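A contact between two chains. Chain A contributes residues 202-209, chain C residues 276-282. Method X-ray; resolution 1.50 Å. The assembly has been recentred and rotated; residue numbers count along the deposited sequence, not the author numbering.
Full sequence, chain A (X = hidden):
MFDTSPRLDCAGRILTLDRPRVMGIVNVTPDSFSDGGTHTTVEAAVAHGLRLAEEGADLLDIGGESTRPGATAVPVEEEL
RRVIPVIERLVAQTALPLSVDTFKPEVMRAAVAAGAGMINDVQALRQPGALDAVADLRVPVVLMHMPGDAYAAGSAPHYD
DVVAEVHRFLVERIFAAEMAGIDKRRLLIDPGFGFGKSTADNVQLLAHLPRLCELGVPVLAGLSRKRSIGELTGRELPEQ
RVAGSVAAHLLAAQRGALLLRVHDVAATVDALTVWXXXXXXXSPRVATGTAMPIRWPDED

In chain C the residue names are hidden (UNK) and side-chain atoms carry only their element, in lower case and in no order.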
# COMPACT_ATOMS: atom_id res chain seq x y z
N ASN A 202 -9.56 -14.66 7.94
CA ASN A 202 -9.21 -13.88 6.74
C ASN A 202 -7.69 -13.71 6.61
O ASN A 202 -7.13 -13.84 5.52
CB ASN A 202 -9.90 -12.53 6.78
CG ASN A 202 -11.36 -12.65 6.45
OD1 ASN A 202 -11.76 -13.38 5.55
ND2 ASN A 202 -12.21 -11.97 7.19
N VAL A 203 -7.01 -13.46 7.75
CA VAL A 203 -5.55 -13.30 7.77
C VAL A 203 -4.88 -14.64 7.41
O VAL A 203 -3.94 -14.65 6.60
CB VAL A 203 -5.08 -12.75 9.14
CG1 VAL A 203 -3.56 -12.78 9.26
CG2 VAL A 203 -5.61 -11.34 9.37
N GLN A 204 -5.41 -15.77 7.94
CA GLN A 204 -4.90 -17.10 7.61
C GLN A 204 -5.02 -17.38 6.12
O GLN A 204 -4.06 -17.85 5.50
CB GLN A 204 -5.67 -18.19 8.38
CG GLN A 204 -5.31 -18.32 9.86
CD GLN A 204 -3.92 -18.87 10.11
OE1 GLN A 204 -3.43 -19.77 9.42
NE2 GLN A 204 -3.27 -18.33 11.13
N LEU A 205 -6.18 -17.08 5.53
CA LEU A 205 -6.40 -17.33 4.10
C LEU A 205 -5.51 -16.48 3.22
O LEU A 205 -5.09 -16.95 2.16
CB LEU A 205 -7.87 -17.08 3.72
CG LEU A 205 -8.86 -18.16 4.18
CD1 LEU A 205 -10.26 -17.61 4.15
CD2 LEU A 205 -8.76 -19.43 3.31
N LEU A 206 -5.24 -15.23 3.65
CA LEU A 206 -4.36 -14.33 2.89
C LEU A 206 -2.91 -14.80 3.01
O LEU A 206 -2.22 -14.90 2.01
CB LEU A 206 -4.50 -12.88 3.39
CG LEU A 206 -3.65 -11.79 2.70
CD1 LEU A 206 -3.80 -11.84 1.19
CD2 LEU A 206 -4.09 -10.40 3.21
N ALA A 207 -2.49 -15.16 4.23
CA ALA A 207 -1.12 -15.63 4.43
C ALA A 207 -0.86 -16.92 3.64
O ALA A 207 0.21 -17.07 3.06
CB ALA A 207 -0.87 -15.86 5.92
N HIS A 208 -1.87 -17.81 3.56
CA HIS A 208 -1.77 -19.10 2.86
C HIS A 208 -2.36 -19.09 1.45
O HIS A 208 -2.57 -20.16 0.87
CB HIS A 208 -2.39 -20.22 3.70
CG HIS A 208 -1.66 -20.49 4.97
ND1 HIS A 208 -2.14 -20.03 6.16
CD2 HIS A 208 -0.51 -21.16 5.18
CE1 HIS A 208 -1.30 -20.47 7.08
NE2 HIS A 208 -0.28 -21.13 6.53
N LEU A 209 -2.57 -17.89 0.88
CA LEU A 209 -3.10 -17.76 -0.48
C LEU A 209 -2.29 -18.55 -1.54
O LEU A 209 -2.92 -19.09 -2.46
CB LEU A 209 -3.23 -16.28 -0.87
CG LEU A 209 -4.28 -15.96 -1.95
CD1 LEU A 209 -5.70 -16.31 -1.47
CD2 LEU A 209 -4.23 -14.50 -2.32
N UNK C 276 2.18 -6.71 9.00
CA UNK C 276 2.63 -7.37 10.24
C UNK C 276 1.72 -8.53 10.63
O UNK C 276 2.22 -9.58 11.01
c UNK C 276 2.75 -6.37 11.40
c UNK C 276 4.05 -5.53 11.37
n UNK C 276 6.22 -6.32 10.72
c UNK C 276 5.30 -6.32 11.66
o UNK C 276 5.46 -6.92 12.74
N UNK C 277 0.39 -8.36 10.49
CA UNK C 277 -0.59 -9.41 10.81
C UNK C 277 -0.40 -10.63 9.93
O UNK C 277 -0.40 -11.75 10.42
c UNK C 277 -2.01 -8.87 10.67
N UNK C 278 -0.18 -10.41 8.63
CA UNK C 278 0.02 -11.45 7.64
C UNK C 278 1.36 -12.16 7.86
O UNK C 278 1.40 -13.40 7.86
c UNK C 278 -1.55 -10.41 5.95
c UNK C 278 0.31 -11.88 5.16
c UNK C 278 -0.12 -10.88 6.21
N UNK C 279 2.45 -11.39 8.03
CA UNK C 279 3.81 -11.90 8.23
C UNK C 279 3.91 -12.76 9.51
O UNK C 279 4.73 -13.68 9.57
c UNK C 279 4.81 -10.72 8.28
n UNK C 279 8.47 -10.37 7.64
c UNK C 279 6.14 -11.00 7.60
c UNK C 279 7.31 -10.31 8.27
o UNK C 279 7.21 -9.73 9.36
N UNK C 280 3.06 -12.47 10.52
CA UNK C 280 3.01 -13.17 11.81
C UNK C 280 2.47 -14.59 11.71
O UNK C 280 2.60 -15.35 12.67
c UNK C 280 2.19 -12.38 12.80
N UNK C 281 1.84 -14.95 10.58
CA UNK C 281 1.25 -16.28 10.41
C UNK C 281 2.33 -17.30 10.06
O UNK C 281 3.00 -17.14 9.03
c UNK C 281 0.04 -16.29 9.42
c UNK C 281 -1.09 -15.42 9.92
c UNK C 281 -0.47 -17.71 9.17
N UNK C 282 2.49 -18.37 10.88
CA UNK C 282 3.49 -19.41 10.56
C UNK C 282 3.02 -20.33 9.43
O UNK C 282 3.27 -20.06 8.25
c UNK C 282 1.75 -18.70 12.13
c UNK C 282 3.65 -20.17 11.87
c UNK C 282 2.34 -20.00 12.57

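Position 276 of chain C carries five side-chain atoms: a run of three carbons, the third bearing one oxygen and one nitrogen. None touches the chain A stretch; the nearest, CB, is 9.2 Å from Val A203 CG1. A terminal amide on a two-carbon spacer makes this Gln C276, a partly exposed residue whose polar end this contact does not constrain. Its backbone O accepts a hydrogen bond from the N of position 280, 3.0 Å away, as expected of a helical turn.

Position 277 has a single carbon beyond CA. This CB points sideways and comes within 4.4 Å of Val A203 CG1, while the carbonyl O of position 277 lies closer, 3.5 Å from the same CG1. One carbon makes it Ala C277, and with so short a side chain the CG1 methyl of Val A203 lies close to that carbonyl O.

At position 278 one carbon carries two more, a fork directly at CB. One outer carbon packs 3.7 Å from Leu A206 CD2, and the other lies 4.2 Å from Ala A207 CB. Three carbons with no polar atom identify Val C278, whose CG2 meets the leucine and CG1 the alanine. Here the two backbones approach most closely, CA of Ala A207 standing 5.4 Å from CA of Val C278. A compact, branched, apolar side chain suits a buried place so near the partner's backbone.

Position 279 repeats the pattern of three carbons ending in one oxygen and one nitrogen. Its CA-to-CB bond points away from chain A, and its CB remains 8.0 Å from Ala A207 CB. It is Gln C279, in an exposed setting where a polar amide is at ease.

Position 280 again shows one carbon, a CB 6.8 Å from Val A203 CG1 and out of contact. This is Ala C280, whose small methyl leaves little apolar surface at an exposed site.

Position 281 has three carbons forked at CB, and its CA-to-CB bond points toward chain A. CB sits 3.6 Å from Ala A207 CB; one outer carbon is 3.7 Å from Val A203 CG1, the other 3.5 Å from Gln A204 NE2 and 3.6 Å from His A208 CE1. It is Val C281, with the largest area covered in this contact; branching at CB lets one residue fill the space among four neighbours.

At position 282 three carbons close a ring onto the backbone N. The CA-to-CB bond points away, and the nearest approach is by backbone O, 4.1 Å from His A208 NE2. The ring identifies Pro C282, placed so that the backbone O is nearer chain A.

No hydrogen bond crosses between the stretches; the contact rests on apolar packing. Val A203 and Ala A207 stand one helical turn apart and both point toward chain C, where Val C278 and Val C281 meet them. The small Ala A207 permits the close backbone approach. His A208 ND1 donates a hydrogen bond to Gln A204 O at 3.0 Å, tying the imidazole back to the last turn of the helix that precedes it. Together the stretches bury 360 Å².

Chain C 276-282: QAVQAVP
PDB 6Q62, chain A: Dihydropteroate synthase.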